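Local coordinates for protein putative NADP oxidoreductase BF3122 (Bacteroides fragilis, PDB 3D1L) that is probably an NADP-dependent oxidoreductase, pairing a Rossmann-type dinucleotide-binding domain with a helical C-terminal domain, at residues G103-P106 / M107-E111. Sequence-based numbering, arbitrary orientation.
Sequences GSIP and MNVWE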
loop_
_atom_site.group_PDB
_atom_site.type_symbol
_atom_site.label_atom_id
_atom_site.label_comp_id
_atom_site.label_asym_id
_atom_site.label_seq_id
_atom_site.Cartn_x
_atom_site.Cartn_y
_atom_site.Cartn_z
ATOM N N GLY B 103 5.168 21.990 0.845
ATOM C CA GLY B 103 4.208 22.055 -0.253
ATOM C C GLY B 103 3.179 23.172 -0.113
ATOM O O GLY B 103 2.738 23.758 -1.110
ATOM N N SER B 104 2.782 23.471 1.119
ATOM C CA SER B 104 1.621 24.323 1.308
ATOM C C SER B 104 1.980 25.601 2.067
ATOM O O SER B 104 1.118 26.229 2.660
ATOM C CB SER B 104 0.483 23.553 1.983
ATOM O OG SER B 104 -0.153 22.644 1.084
ATOM N N ILE B 105 3.253 25.976 2.048
ATOM C CA ILE B 105 3.679 27.270 2.577
ATOM C C ILE B 105 4.097 28.140 1.395
ATOM O O ILE B 105 4.915 27.715 0.581
ATOM C CB ILE B 105 4.852 27.136 3.564
ATOM C CG1 ILE B 105 4.436 26.386 4.827
ATOM C CG2 ILE B 105 5.412 28.501 3.961
ATOM C CD1 ILE B 105 5.655 26.161 5.780
ATOM N N PRO B 106 3.551 29.365 1.298
ATOM C CA PRO B 106 3.915 30.225 0.165
ATOM C C PRO B 106 5.375 30.634 0.227
ATOM O O PRO B 106 5.949 30.700 1.322
ATOM C CB PRO B 106 3.014 31.450 0.338
ATOM C CG PRO B 106 2.553 31.418 1.725
ATOM C CD PRO B 106 2.597 30.016 2.217
HETATM N N MSE B 107 5.984 30.901 -0.928
HETATM C CA MSE B 107 7.359 31.411 -0.958
HETATM C C MSE B 107 7.499 32.742 -0.231
HETATM O O MSE B 107 8.566 33.037 0.308
HETATM C CB MSE B 107 7.842 31.587 -2.391
HETATM C CG MSE B 107 9.292 31.997 -2.505
HETATM SE SE MSE B 107 9.870 32.176 -4.350
HETATM C CE MSE B 107 8.910 33.770 -4.861
ATOM N N ASN B 108 6.420 33.524 -0.201
ATOM C CA ASN B 108 6.454 34.900 0.330
ATOM C C ASN B 108 6.757 35.010 1.822
ATOM O O ASN B 108 7.001 36.104 2.310
ATOM C CB ASN B 108 5.177 35.699 -0.030
ATOM C CG ASN B 108 3.906 35.137 0.633
ATOM O OD1 ASN B 108 3.963 34.463 1.665
ATOM N ND2 ASN B 108 2.754 35.419 0.032
ATOM N N VAL B 109 6.758 33.889 2.544
ATOM C CA VAL B 109 7.222 33.921 3.930
ATOM C C VAL B 109 8.544 34.667 4.044
ATOM O O VAL B 109 8.715 35.505 4.925
ATOM C CB VAL B 109 7.329 32.513 4.579
ATOM C CG1 VAL B 109 6.008 31.938 4.663
ATOM C CG2 VAL B 109 8.257 31.558 3.794
ATOM N N TRP B 110 9.463 34.384 3.126
ATOM C CA TRP B 110 10.795 34.972 3.159
ATOM C C TRP B 110 10.904 36.439 2.772
ATOM O O TRP B 110 11.918 37.066 3.070
ATOM C CB TRP B 110 11.706 34.204 2.220
ATOM C CG TRP B 110 11.866 32.768 2.553
ATOM C CD1 TRP B 110 11.416 31.694 1.829
ATOM C CD2 TRP B 110 12.553 32.234 3.683
ATOM N NE1 TRP B 110 11.783 30.523 2.447
ATOM C CE2 TRP B 110 12.485 30.824 3.586
ATOM C CE3 TRP B 110 13.230 32.810 4.770
ATOM C CZ2 TRP B 110 13.062 29.981 4.537
ATOM C CZ3 TRP B 110 13.797 31.959 5.721
ATOM C CH2 TRP B 110 13.707 30.562 5.593
ATOM N N GLU B 111 9.909 36.965 2.055
ATOM C CA GLU B 111 10.071 38.269 1.424
ATOM C C GLU B 111 10.130 39.402 2.446
ATOM O O GLU B 111 9.334 39.453 3.389
ATOM C CB GLU B 111 9.029 38.510 0.325
ATOM C CG GLU B 111 7.750 39.242 0.720
ATOM C CD GLU B 111 6.972 39.723 -0.497
ATOM O OE1 GLU B 111 7.493 40.605 -1.206
ATOM O OE2 GLU B 111 5.844 39.226 -0.748
#
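I105 meets V109 four residues on, methyl to methyl: CG2 of I105 lies 3.6 Å from CG1 of V109, and the two side chains cross at about a right angle. With chi1 at -66°, I105 sets CG2 anti to its backbone N, beside the carbonyl carbon and on the side from which V109 approaches. Both V109 methyls also close on the carbonyl of P106, CG2 standing 3.5 Å from P106 O. The same CG2 sits over the rim of one face of the W110 indole, 3.7 Å above its plane. N108 folds back, its CG between backbone N and carbonyl carbon (chi1 66°), which brings OD1 to 3.4 Å from CG of P106, a van der Waals contact with the pyrrolidine ring. Residues 107-110 form a short 3-10 segment, with W110 N bonded to M107 O at 3.2 Å and E111 N to N108 O at 3.0 Å. The W110 ring meets H100 and stands edge-to-face with F81, while M107, a selenomethionine, reaches Y117 and V119. The turn lies in the connection between parallel strands 97-100 and 117-122 of the Rossmann-type sheet. Segments 103-106 and 107-111 meet through van der Waals contacts alone; H100 of strand 97-100 takes up P106 O, while R171 and S168 of helix 168-198 bond I105 O and M107 N.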